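PDB 3HAZ: proline dehydrogenase from Bradyrhizobium japonicum USDA 110, which is a bifunctional flavoenzyme that probably oxidises proline to glutamate in two steps, the first with FAD and the second with NAD. Local coordinates for residues D212-A217 with L240-P245; V257-Q262 with L291-A296; P261-L266 with F277-E282; A295-D300 with D307-A312. One frame throughout, in Å; residues are numbered along the deposited sequence.

Interaction 1. Residues D212-A217 with L240-P245; sequences DAYASA and LSALHP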
loop_
_atom_site.group_PDB
_atom_site.type_symbol
_atom_site.label_atom_id
_atom_site.label_comp_id
_atom_site.label_asym_id
_atom_site.label_seq_id
_atom_site.Cartn_x
_atom_site.Cartn_y
_atom_site.Cartn_z
ATOM N N ASP A 212 -42.728 39.649 28.993
ATOM C CA ASP A 212 -42.815 41.105 29.091
ATOM C C ASP A 212 -42.055 41.794 27.959
ATOM O O ASP A 212 -42.542 42.761 27.377
ATOM C CB ASP A 212 -42.292 41.589 30.447
ATOM C CG ASP A 212 -43.176 41.158 31.605
ATOM O OD1 ASP A 212 -44.339 40.771 31.367
ATOM O OD2 ASP A 212 -42.704 41.203 32.760
ATOM N N ALA A 213 -40.863 41.296 27.650
ATOM C CA ALA A 213 -40.076 41.859 26.552
ATOM C C ALA A 213 -40.817 41.775 25.215
ATOM O O ALA A 213 -40.861 42.754 24.457
ATOM C CB ALA A 213 -38.702 41.182 26.458
ATOM N N TYR A 214 -41.393 40.612 24.922
ATOM C CA TYR A 214 -42.189 40.459 23.706
ATOM C C TYR A 214 -43.351 41.448 23.710
ATOM O O TYR A 214 -43.615 42.110 22.711
ATOM C CB TYR A 214 -42.771 39.048 23.589
ATOM C CG TYR A 214 -41.783 37.935 23.305
ATOM C CD1 TYR A 214 -40.799 38.071 22.333
ATOM C CD2 TYR A 214 -41.871 36.719 23.985
ATOM C CE1 TYR A 214 -39.901 37.028 22.067
ATOM C CE2 TYR A 214 -40.990 35.676 23.727
ATOM C CZ TYR A 214 -40.005 35.838 22.773
ATOM O OH TYR A 214 -39.139 34.800 22.519
ATOM N N ALA A 215 -44.059 41.508 24.839
ATOM C CA ALA A 215 -45.207 42.392 24.983
ATOM C C ALA A 215 -44.786 43.823 24.710
ATOM O O ALA A 215 -45.447 44.538 23.964
ATOM C CB ALA A 215 -45.815 42.265 26.379
ATOM N N SER A 216 -43.670 44.229 25.309
ATOM C CA SER A 216 -43.124 45.565 25.087
ATOM C C SER A 216 -42.721 45.783 23.629
ATOM O O SER A 216 -42.933 46.867 23.082
ATOM C CB SER A 216 -41.926 45.832 26.009
ATOM O OG SER A 216 -42.323 45.922 27.370
ATOM N N ALA A 217 -42.139 44.761 23.000
ATOM C CA ALA A 217 -41.691 44.885 21.610
ATOM C C ALA A 217 -42.884 45.071 20.668
ATOM O O ALA A 217 -42.853 45.887 19.745
ATOM C CB ALA A 217 -40.855 43.650 21.194
ATOM N N LEU A 240 -40.933 29.487 21.807
ATOM C CA LEU A 240 -41.651 28.823 22.896
ATOM C C LEU A 240 -40.746 28.529 24.088
ATOM O O LEU A 240 -41.191 28.615 25.225
ATOM C CB LEU A 240 -42.323 27.538 22.409
ATOM C CG LEU A 240 -43.294 27.767 21.249
ATOM C CD1 LEU A 240 -43.925 26.473 20.765
ATOM C CD2 LEU A 240 -44.363 28.770 21.667
ATOM N N SER A 241 -39.478 28.190 23.844
ATOM C CA SER A 241 -38.590 27.842 24.956
ATOM C C SER A 241 -38.313 29.057 25.847
ATOM O O SER A 241 -37.938 28.911 27.005
ATOM C CB SER A 241 -37.275 27.213 24.466
ATOM O OG SER A 241 -36.415 28.179 23.869
ATOM N N ALA A 242 -38.486 30.253 25.296
ATOM C CA ALA A 242 -38.309 31.474 26.078
ATOM C C ALA A 242 -39.481 31.698 27.037
ATOM O O ALA A 242 -39.336 32.363 28.067
ATOM C CB ALA A 242 -38.146 32.677 25.151
ATOM N N LEU A 243 -40.632 31.124 26.702
ATOM C CA LEU A 243 -41.871 31.377 27.439
ATOM C C LEU A 243 -42.220 30.323 28.484
ATOM O O LEU A 243 -43.216 30.462 29.204
ATOM C CB LEU A 243 -43.032 31.525 26.462
ATOM C CG LEU A 243 -42.937 32.768 25.580
ATOM C CD1 LEU A 243 -43.872 32.648 24.393
ATOM C CD2 LEU A 243 -43.225 34.025 26.401
ATOM N N HIS A 244 -41.414 29.270 28.559
ATOM C CA HIS A 244 -41.633 28.208 29.535
ATOM C C HIS A 244 -40.294 27.571 29.934
ATOM O O HIS A 244 -39.473 27.274 29.070
ATOM C CB HIS A 244 -42.583 27.151 28.971
ATOM C CG HIS A 244 -43.192 26.275 30.020
ATOM N ND1 HIS A 244 -42.507 25.233 30.605
ATOM C CD2 HIS A 244 -44.410 26.304 30.611
ATOM C CE1 HIS A 244 -43.281 24.650 31.505
ATOM N NE2 HIS A 244 -44.443 25.280 31.524
ATOM N N PRO A 245 -40.076 27.375 31.248
ATOM C CA PRO A 245 -38.803 26.939 31.841
ATOM C C PRO A 245 -38.538 25.428 31.736
ATOM O O PRO A 245 -37.399 25.001 31.927
ATOM C CB PRO A 245 -38.942 27.328 33.324
ATOM C CG PRO A 245 -40.359 27.830 33.512
ATOM C CD PRO A 245 -41.130 27.525 32.267
#
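Y214 reaches from helix 204-223 to A242 and L243, and this single ring carries the helix's side of the contact. Its CG stands anti to the carbonyl carbon (chi1 -70°), which aims the ring at the short turn 240-243. There CD2 of L243 lies at the ring edge, in its plane, 3.9 Å from CE2 of Y214. The hydroxyl end meets a methyl instead: OH of Y214 is 3.5 Å from CB of A242. The polar need of that buried oxygen is met outside the two segments, by a hydrogen bond with the backbone N of K239. A phenylalanine in place of Y214 would keep the edge packing on L243 but would probably leave the K239 amide without its mate. All of this is buried, whereas the helix has a looser side, with D212 exposed and S216 partly so, and P245 partly exposed beyond the turn. L266 of helix 252-272 and V238 of strand 235-238 also touch the Y214 ring. Such a seam, where a helix packs against the chain that leaves the next parallel strand, is at home in the beta/alpha barrel of the proline dehydrogenase family.

Interaction 2. Residues V257-Q262 with L291-A296; sequences VELVPQ and LDVIAA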
loop_
_atom_site.group_PDB
_atom_site.type_symbol
_atom_site.label_atom_id
_atom_site.label_comp_id
_atom_site.label_asym_id
_atom_site.label_seq_id
_atom_site.Cartn_x
_atom_site.Cartn_y
_atom_site.Cartn_z
ATOM N N VAL A 257 -50.922 23.603 29.758
ATOM C CA VAL A 257 -51.763 24.337 30.691
ATOM C C VAL A 257 -51.192 25.732 31.002
ATOM O O VAL A 257 -51.941 26.689 31.244
ATOM C CB VAL A 257 -51.954 23.492 31.978
ATOM C CG1 VAL A 257 -52.151 24.360 33.182
ATOM C CG2 VAL A 257 -53.107 22.504 31.802
ATOM N N GLU A 258 -49.867 25.852 30.965
ATOM C CA GLU A 258 -49.202 27.099 31.349
ATOM C C GLU A 258 -48.771 27.963 30.164
ATOM O O GLU A 258 -48.924 29.184 30.191
ATOM C CB GLU A 258 -47.988 26.808 32.243
ATOM C CG GLU A 258 -48.359 26.161 33.573
ATOM C CD GLU A 258 -47.149 25.776 34.411
ATOM O OE1 GLU A 258 -46.144 25.299 33.840
ATOM O OE2 GLU A 258 -47.210 25.939 35.648
ATOM N N LEU A 259 -48.231 27.331 29.129
ATOM C CA LEU A 259 -47.636 28.065 28.014
ATOM C C LEU A 259 -48.679 28.668 27.057
ATOM O O LEU A 259 -48.566 29.822 26.642
ATOM C CB LEU A 259 -46.648 27.167 27.263
ATOM C CG LEU A 259 -46.017 27.723 25.982
ATOM C CD1 LEU A 259 -45.542 29.152 26.178
ATOM C CD2 LEU A 259 -44.879 26.822 25.508
ATOM N N VAL A 260 -49.698 27.889 26.721
ATOM C CA VAL A 260 -50.723 28.340 25.781
ATOM C C VAL A 260 -51.355 29.699 26.124
ATOM O O VAL A 260 -51.453 30.567 25.256
ATOM C CB VAL A 260 -51.816 27.263 25.573
ATOM C CG1 VAL A 260 -52.971 27.821 24.747
ATOM C CG2 VAL A 260 -51.216 26.029 24.908
ATOM N N PRO A 261 -51.789 29.895 27.379
ATOM C CA PRO A 261 -52.396 31.199 27.668
ATOM C C PRO A 261 -51.393 32.328 27.479
ATOM O O PRO A 261 -51.774 33.430 27.088
ATOM C CB PRO A 261 -52.801 31.091 29.147
ATOM C CG PRO A 261 -52.846 29.614 29.434
ATOM C CD PRO A 261 -51.813 28.996 28.546
ATOM N N GLN A 262 -50.124 32.054 27.761
ATOM C CA GLN A 262 -49.080 33.051 27.578
ATOM C C GLN A 262 -48.915 33.414 26.102
ATOM O O GLN A 262 -48.909 34.593 25.745
ATOM C CB GLN A 262 -47.751 32.544 28.150
ATOM C CG GLN A 262 -47.861 31.958 29.547
ATOM C CD GLN A 262 -47.904 33.005 30.639
ATOM O OE1 GLN A 262 -48.253 34.166 30.405
ATOM N NE2 GLN A 262 -47.552 32.594 31.855
ATOM N N LEU A 291 -45.942 22.132 17.968
ATOM C CA LEU A 291 -47.151 22.070 17.156
ATOM C C LEU A 291 -48.406 21.901 18.024
ATOM O O LEU A 291 -49.463 22.449 17.709
ATOM C CB LEU A 291 -47.040 20.955 16.104
ATOM C CG LEU A 291 -45.991 21.205 15.005
ATOM C CD1 LEU A 291 -45.833 20.012 14.066
ATOM C CD2 LEU A 291 -46.332 22.454 14.205
ATOM N N ASP A 292 -48.286 21.154 19.119
ATOM C CA ASP A 292 -49.396 21.009 20.067
ATOM C C ASP A 292 -49.752 22.365 20.663
ATOM O O ASP A 292 -50.919 22.736 20.745
ATOM C CB ASP A 292 -49.011 20.074 21.211
ATOM C CG ASP A 292 -48.911 18.625 20.780
ATOM O OD1 ASP A 292 -49.489 18.264 19.730
ATOM O OD2 ASP A 292 -48.248 17.850 21.500
ATOM N N VAL A 293 -48.730 23.094 21.100
ATOM C CA VAL A 293 -48.930 24.398 21.709
ATOM C C VAL A 293 -49.507 25.370 20.681
ATOM O O VAL A 293 -50.477 26.080 20.957
ATOM C CB VAL A 293 -47.610 24.942 22.286
ATOM C CG1 VAL A 293 -47.713 26.442 22.580
ATOM C CG2 VAL A 293 -47.223 24.152 23.530
ATOM N N ILE A 294 -48.921 25.374 19.488
ATOM C CA ILE A 294 -49.345 26.282 18.423
ATOM C C ILE A 294 -50.794 26.037 17.999
ATOM O O ILE A 294 -51.544 26.987 17.755
ATOM C CB ILE A 294 -48.406 26.181 17.195
ATOM C CG1 ILE A 294 -47.062 26.838 17.508
ATOM C CG2 ILE A 294 -49.024 26.830 15.978
ATOM C CD1 ILE A 294 -46.015 26.648 16.424
ATOM N N ALA A 295 -51.184 24.768 17.921
ATOM C CA ALA A 295 -52.538 24.411 17.513
ATOM C C ALA A 295 -53.570 24.854 18.549
ATOM O O ALA A 295 -54.631 25.367 18.196
ATOM C CB ALA A 295 -52.648 22.907 17.267
ATOM N N ALA A 296 -53.264 24.642 19.825
ATOM C CA ALA A 296 -54.197 25.017 20.888
ATOM C C ALA A 296 -54.330 26.536 20.966
ATOM O O ALA A 296 -55.407 27.066 21.219
ATOM C CB ALA A 296 -53.754 24.439 22.224
#
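V293 faces L259 and V260 across two helices, 257-262 and 291-296, whose segment axes approach to 9.3 Å and cross at -50°. Taken in sequence order, the second helix begins with L291, which like I294 one turn later faces the barrel wall and touches L311 of strand 309-314. D292 then carries its carboxylate away from the contact, into salt bridges with R252 and R524. V293 comes next and does most of the touching from this helix. Its CG1, anti to the backbone N (chi1 165°), lies 4.0 Å from CG of L259, and its CG2 is 4.1 Å from CD2 of the same leucine, the two side chains crossing at about a right angle. V260, the next residue along the first helix, adds its CG2, which is 4.2 Å from CG1 of V293 and 4.0 Å from the carbonyl O of V293. Beyond I294, A296 completes the walk with its methyl, CB lying 4.0 Å from V260 CG2. The first helix is kinked at P261, whose ring nitrogen has no hydrogen to give to the preceding turn. Apart from the V293 carbonyl O beside V260 CG2, the atoms that meet between these two neighbouring barrel helices are aliphatic carbons, so the contact rests on shape and burial of apolar surface, with charge kept to its margins.

Interaction 3. Residues P261-L266 with F277-E282; sequences PQLLDL and FTVDAE. With FAD (flavin-adenine dinucleotide), chain C.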
loop_
_atom_site.group_PDB
_atom_site.type_symbol
_atom_site.label_atom_id
_atom_site.label_comp_id
_atom_site.label_asym_id
_atom_site.label_seq_id
_atom_site.Cartn_x
_atom_site.Cartn_y
_atom_site.Cartn_z
ATOM N N PRO A 261 -51.789 29.895 27.379
ATOM C CA PRO A 261 -52.396 31.199 27.668
ATOM C C PRO A 261 -51.393 32.328 27.479
ATOM O O PRO A 261 -51.774 33.430 27.088
ATOM C CB PRO A 261 -52.801 31.091 29.147
ATOM C CG PRO A 261 -52.846 29.614 29.434
ATOM C CD PRO A 261 -51.813 28.996 28.546
ATOM N N GLN A 262 -50.124 32.054 27.761
ATOM C CA GLN A 262 -49.080 33.051 27.578
ATOM C C GLN A 262 -48.915 33.414 26.102
ATOM O O GLN A 262 -48.909 34.593 25.745
ATOM C CB GLN A 262 -47.751 32.544 28.150
ATOM C CG GLN A 262 -47.861 31.958 29.547
ATOM C CD GLN A 262 -47.904 33.005 30.639
ATOM O OE1 GLN A 262 -48.253 34.166 30.405
ATOM N NE2 GLN A 262 -47.552 32.594 31.855
ATOM N N LEU A 263 -48.777 32.399 25.251
ATOM C CA LEU A 263 -48.614 32.612 23.814
ATOM C C LEU A 263 -49.856 33.264 23.228
ATOM O O LEU A 263 -49.768 34.062 22.299
ATOM C CB LEU A 263 -48.350 31.288 23.084
ATOM C CG LEU A 263 -47.928 31.432 21.614
ATOM C CD1 LEU A 263 -46.566 32.117 21.501
ATOM C CD2 LEU A 263 -47.913 30.092 20.882
ATOM N N LEU A 264 -51.016 32.905 23.768
ATOM C CA LEU A 264 -52.271 33.501 23.324
ATOM C C LEU A 264 -52.309 35.001 23.630
ATOM O O LEU A 264 -52.678 35.804 22.780
ATOM C CB LEU A 264 -53.466 32.796 23.976
ATOM C CG LEU A 264 -54.834 33.365 23.597
ATOM C CD1 LEU A 264 -54.991 33.440 22.088
ATOM C CD2 LEU A 264 -55.961 32.546 24.217
ATOM N N ASP A 265 -51.924 35.365 24.850
ATOM C CA ASP A 265 -51.882 36.765 25.265
ATOM C C ASP A 265 -51.008 37.579 24.315
ATOM O O ASP A 265 -51.396 38.660 23.861
ATOM C CB ASP A 265 -51.359 36.867 26.703
ATOM C CG ASP A 265 -51.475 38.272 27.283
ATOM O OD1 ASP A 265 -51.686 39.240 26.526
ATOM O OD2 ASP A 265 -51.349 38.405 28.515
ATOM N N LEU A 266 -49.829 37.053 24.004
ATOM C CA LEU A 266 -48.926 37.736 23.084
ATOM C C LEU A 266 -49.503 37.842 21.662
ATOM O O LEU A 266 -49.400 38.884 21.031
ATOM C CB LEU A 266 -47.550 37.072 23.076
ATOM C CG LEU A 266 -46.694 37.198 24.346
ATOM C CD1 LEU A 266 -45.370 36.436 24.189
ATOM C CD2 LEU A 266 -46.433 38.662 24.712
ATOM N N PHE A 277 -47.000 37.615 13.353
ATOM C CA PHE A 277 -46.562 37.008 14.607
ATOM C C PHE A 277 -46.062 35.584 14.331
ATOM O O PHE A 277 -46.855 34.697 14.021
ATOM C CB PHE A 277 -47.737 37.002 15.596
ATOM C CG PHE A 277 -47.385 36.510 16.970
ATOM C CD1 PHE A 277 -46.872 37.380 17.926
ATOM C CD2 PHE A 277 -47.589 35.185 17.315
ATOM C CE1 PHE A 277 -46.549 36.931 19.196
ATOM C CE2 PHE A 277 -47.273 34.722 18.590
ATOM C CZ PHE A 277 -46.753 35.595 19.531
ATOM N N THR A 278 -44.752 35.367 14.439
ATOM C CA THR A 278 -44.159 34.096 14.020
ATOM C C THR A 278 -43.534 33.330 15.181
ATOM O O THR A 278 -42.672 33.855 15.886
ATOM C CB THR A 278 -43.076 34.300 12.926
ATOM O OG1 THR A 278 -43.569 35.184 11.915
ATOM C CG2 THR A 278 -42.697 32.964 12.283
ATOM N N VAL A 279 -43.984 32.092 15.376
ATOM C CA VAL A 279 -43.358 31.179 16.333
ATOM C C VAL A 279 -42.163 30.463 15.690
ATOM O O VAL A 279 -42.320 29.681 14.746
ATOM C CB VAL A 279 -44.366 30.134 16.873
ATOM C CG1 VAL A 279 -43.706 29.237 17.931
ATOM C CG2 VAL A 279 -45.609 30.831 17.448
ATOM N N ASP A 280 -40.967 30.742 16.197
ATOM C CA ASP A 280 -39.750 30.154 15.635
ATOM C C ASP A 280 -39.760 28.639 15.798
ATOM O O ASP A 280 -40.451 28.096 16.670
ATOM C CB ASP A 280 -38.506 30.728 16.321
ATOM C CG ASP A 280 -38.200 32.164 15.896
ATOM O OD1 ASP A 280 -38.785 32.652 14.899
ATOM O OD2 ASP A 280 -37.356 32.803 16.563
ATOM N N ALA A 281 -38.988 27.960 14.956
ATOM C CA ALA A 281 -38.809 26.520 15.077
ATOM C C ALA A 281 -37.472 26.252 15.754
ATOM O O ALA A 281 -36.463 26.877 15.420
ATOM C CB ALA A 281 -38.862 25.865 13.714
ATOM N N GLU A 282 -37.468 25.330 16.711
ATOM C CA GLU A 282 -36.264 25.046 17.485
ATOM C C GLU A 282 -35.795 23.604 17.265
ATOM O O GLU A 282 -35.856 23.103 16.141
ATOM C CB GLU A 282 -36.505 25.385 18.965
ATOM C CG GLU A 282 -36.971 26.846 19.127
ATOM C CD GLU A 282 -37.144 27.294 20.567
ATOM O OE1 GLU A 282 -36.124 27.536 21.251
ATOM O OE2 GLU A 282 -38.304 27.437 21.006
HETATM P PA FAD C . -27.294 27.964 2.943
HETATM O O1A FAD C . -25.679 28.212 2.971
HETATM O O2A FAD C . -27.805 27.733 1.592
HETATM O O5B FAD C . -27.632 26.653 3.844
HETATM C C5B FAD C . -27.126 26.605 5.147
HETATM C C4B FAD C . -27.794 25.458 5.918
HETATM O O4B FAD C . -28.043 24.121 5.219
HETATM C C3B FAD C . -27.863 25.289 7.312
HETATM O O3B FAD C . -28.194 26.407 8.118
HETATM C C2B FAD C . -28.558 23.963 7.486
HETATM O O2B FAD C . -29.927 23.996 7.843
HETATM C C1B FAD C . -28.233 23.186 6.261
HETATM N N9A FAD C . -27.062 22.328 6.287
HETATM C C8A FAD C . -25.727 22.693 6.424
HETATM N N7A FAD C . -24.974 21.552 6.341
HETATM C C5A FAD C . -25.862 20.469 6.145
HETATM C C6A FAD C . -25.637 18.990 5.986
HETATM N N6A FAD C . -24.290 18.435 6.025
HETATM N N1A FAD C . -26.657 18.180 5.802
HETATM C C2A FAD C . -27.970 18.690 5.748
HETATM N N3A FAD C . -28.185 20.110 5.905
HETATM C C4A FAD C . -27.120 20.953 6.094
HETATM N N1 FAD C . -33.844 28.230 11.541
HETATM C C2 FAD C . -34.487 27.469 12.487
HETATM O O2 FAD C . -34.022 26.203 12.772
HETATM N N3 FAD C . -35.606 28.013 13.203
HETATM C C4 FAD C . -36.036 29.284 12.945
HETATM O O4 FAD C . -37.169 29.790 13.595
HETATM C C4X FAD C . -35.369 30.081 11.952
HETATM N N5 FAD C . -35.834 31.471 11.652
HETATM C C5X FAD C . -35.160 32.243 10.674
HETATM C C6 FAD C . -35.614 33.612 10.387
HETATM C C7 FAD C . -34.942 34.379 9.408
HETATM C C7M FAD C . -35.406 35.801 9.136
HETATM C C8 FAD C . -33.792 33.807 8.668
HETATM C C8M FAD C . -33.039 34.620 7.601
HETATM C C9 FAD C . -33.361 32.498 8.946
HETATM C C9A FAD C . -34.050 31.695 9.972
HETATM N N10 FAD C . -33.606 30.331 10.268
HETATM C C10 FAD C . -34.299 29.551 11.267
HETATM C "C1'" FAD C . -32.563 29.637 9.446
HETATM C "C2'" FAD C . -31.104 29.746 9.958
HETATM O "O2'" FAD C . -30.999 30.791 10.919
HETATM C "C3'" FAD C . -30.165 29.939 8.756
HETATM O "O3'" FAD C . -30.226 31.287 8.302
HETATM C "C4'" FAD C . -30.502 28.983 7.556
HETATM O "O4'" FAD C . -30.711 27.645 7.849
HETATM C "C5'" FAD C . -29.517 29.167 6.371
HETATM O "O5'" FAD C . -30.071 28.773 5.126
HETATM P P FAD C . -29.543 29.564 3.766
HETATM O O1P FAD C . -30.416 29.040 2.446
HETATM O O2P FAD C . -29.655 31.014 3.965
HETATM O O3P FAD C . -27.940 29.274 3.654
#
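F277 packs on L263 and L266 of a helix, yet only four residues further on A281 pairs with the flavin, so one short piece of chain serves both the outer layer of the barrel and its cofactor. At the first end, F277 leaves the strand toward helix 261-266, and CG anti to the backbone N (chi1 -175°) extends the ring in between. L263 CD1 meets it at the edge, in the ring plane, 4.0 Å from CE2 of F277. L266 approaches with its CB, 3.9 Å from CZ of F277, while its carbonyl O lies obliquely to the ring. An alanine in place of F277 would probably open a gap beneath L263 and L266 and rob the helix of much of its footing on the strand. V279, two residues on, repeats the theme more lightly, its CG2 being 4.2 Å from L263 CD2. The helix runs back roughly antiparallel to the strand. Next along the chain, D280 forms salt bridges with K239 and R341. The backbone of A281 then grips the isoalloxazine twice: its N donates to FAD O4 (2.9 Å, 151°), and FAD N3 donates to its O (2.6 Å, 158°). A cofactor held at the C-terminal end of a parallel strand, with a helix packed behind that strand, is the standard layout of a TIM-barrel active site.

Interaction 4. Residues A295-D300 with D307-A312; sequences AATLAD and DGFGLA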
loop_
_atom_site.group_PDB
_atom_site.type_symbol
_atom_site.label_atom_id
_atom_site.label_comp_id
_atom_site.label_asym_id
_atom_site.label_seq_id
_atom_site.Cartn_x
_atom_site.Cartn_y
_atom_site.Cartn_z
ATOM N N ALA A 295 -51.184 24.768 17.921
ATOM C CA ALA A 295 -52.538 24.411 17.513
ATOM C C ALA A 295 -53.570 24.854 18.549
ATOM O O ALA A 295 -54.631 25.367 18.196
ATOM C CB ALA A 295 -52.648 22.907 17.267
ATOM N N ALA A 296 -53.264 24.642 19.825
ATOM C CA ALA A 296 -54.197 25.017 20.888
ATOM C C ALA A 296 -54.330 26.536 20.966
ATOM O O ALA A 296 -55.407 27.066 21.219
ATOM C CB ALA A 296 -53.754 24.439 22.224
ATOM N N THR A 297 -53.228 27.236 20.729
ATOM C CA THR A 297 -53.262 28.683 20.711
ATOM C C THR A 297 -54.106 29.185 19.546
ATOM O O THR A 297 -54.978 30.039 19.718
ATOM C CB THR A 297 -51.847 29.259 20.591
ATOM O OG1 THR A 297 -51.042 28.750 21.663
ATOM C CG2 THR A 297 -51.887 30.779 20.655
ATOM N N LEU A 298 -53.836 28.650 18.359
ATOM C CA LEU A 298 -54.497 29.108 17.146
ATOM C C LEU A 298 -55.997 28.867 17.225
ATOM O O LEU A 298 -56.780 29.591 16.620
ATOM C CB LEU A 298 -53.917 28.405 15.911
ATOM C CG LEU A 298 -54.569 28.758 14.571
ATOM C CD1 LEU A 298 -54.277 30.209 14.189
ATOM C CD2 LEU A 298 -54.123 27.809 13.461
ATOM N N ALA A 299 -56.394 27.846 17.975
ATOM C CA ALA A 299 -57.801 27.480 18.062
ATOM C C ALA A 299 -58.650 28.513 18.801
ATOM O O ALA A 299 -59.864 28.547 18.636
ATOM C CB ALA A 299 -57.949 26.125 18.706
ATOM N N ASP A 300 -58.017 29.352 19.614
ATOM C CA ASP A 300 -58.763 30.323 20.409
ATOM C C ASP A 300 -59.515 31.325 19.533
ATOM O O ASP A 300 -58.922 31.988 18.687
ATOM C CB ASP A 300 -57.848 31.056 21.389
ATOM C CG ASP A 300 -58.626 31.856 22.421
ATOM O OD1 ASP A 300 -59.171 32.918 22.064
ATOM O OD2 ASP A 300 -58.687 31.426 23.590
ATOM N N ASP A 307 -54.792 37.844 10.028
ATOM C CA ASP A 307 -54.040 37.018 9.084
ATOM C C ASP A 307 -52.528 36.965 9.365
ATOM O O ASP A 307 -51.750 36.502 8.524
ATOM C CB ASP A 307 -54.265 37.516 7.645
ATOM C CG ASP A 307 -55.735 37.498 7.229
ATOM O OD1 ASP A 307 -56.540 36.780 7.860
ATOM O OD2 ASP A 307 -56.082 38.205 6.256
ATOM N N GLY A 308 -52.110 37.425 10.539
ATOM C CA GLY A 308 -50.687 37.548 10.827
ATOM C C GLY A 308 -50.032 36.411 11.598
ATOM O O GLY A 308 -48.803 36.350 11.694
ATOM N N PHE A 309 -50.839 35.511 12.156
ATOM C CA PHE A 309 -50.297 34.407 12.943
ATOM C C PHE A 309 -49.582 33.408 12.054
ATOM O O PHE A 309 -49.994 33.166 10.921
ATOM C CB PHE A 309 -51.389 33.695 13.742
ATOM C CG PHE A 309 -50.863 32.641 14.680
ATOM C CD1 PHE A 309 -50.510 32.963 15.982
ATOM C CD2 PHE A 309 -50.717 31.328 14.258
ATOM C CE1 PHE A 309 -50.022 31.998 16.846
ATOM C CE2 PHE A 309 -50.223 30.358 15.119
ATOM C CZ PHE A 309 -49.879 30.694 16.414
ATOM N N GLY A 310 -48.511 32.822 12.579
ATOM C CA GLY A 310 -47.733 31.868 11.816
ATOM C C GLY A 310 -46.593 31.218 12.576
ATOM O O GLY A 310 -46.418 31.428 13.786
ATOM N N LEU A 311 -45.813 30.425 11.850
ATOM C CA LEU A 311 -44.725 29.661 12.442
ATOM C C LEU A 311 -43.660 29.380 11.396
ATOM O O LEU A 311 -43.913 29.471 10.188
ATOM C CB LEU A 311 -45.241 28.332 12.981
ATOM C CG LEU A 311 -45.323 27.201 11.947
ATOM C CD1 LEU A 311 -45.502 25.852 12.639
ATOM C CD2 LEU A 311 -46.444 27.446 10.948
ATOM N N ALA A 312 -42.471 29.030 11.874
ATOM C CA ALA A 312 -41.383 28.618 10.994
ATOM C C ALA A 312 -41.385 27.097 10.869
ATOM O O ALA A 312 -41.743 26.390 11.818
ATOM C CB ALA A 312 -40.046 29.105 11.533
#
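L298 and T297 hold F309 from the helix side of a beta-alpha-beta unit, in which helix 287-298 links strands 276-279 and 309-314 of the parallel barrel. F309 can be traced outward from its backbone. CB points toward the helix, and CG lies anti to the backbone N (chi1 -174°), which carries the ring off the strand and into the layer between sheet and helix. CD2 makes the closest approach, 3.7 Å from CD1 of L298, and CE2 is 4.2 Å from the same methyl, which comes at the ring obliquely. L338 on strand 338-343 also packs on both L298 and F309, and F277 touches F309 from the strand before, so the phenylalanine sits among apolar neighbours of several barrel elements. Its backbone is hydrogen-bonded to M339 of the neighbouring strand 338-343. T297 offers the ring its methyl, while its hydroxyl OG1 is hydrogen-bonded to V293 O one turn back in the helix. That methyl serves the other branch of the ring in a looser touch, CE1 of F309 lying 4.4 Å from CG2 of T297.

In the fold
From the N terminus, interaction 1 closes first, bringing helix 204-223 to the turn after strand 235-238 across 22 intervening residues. Interaction 2 then opens on helix 252-272 and closes on helix 287-298. The shorter loop of interaction 3, ten residues from helix 252-272 to strand 276-279, falls within that span, and the two contacts share P261 and Q262. Interaction 4 starts on A295 and A296, where interaction 2 ends, and closes on strand 309-314. S241 joins interactions 1 and 3 through E282, while F277 and G308 pair strands between interactions 3 and 4. Together they bind successive helices and strands of one barrel sector beside the flavin.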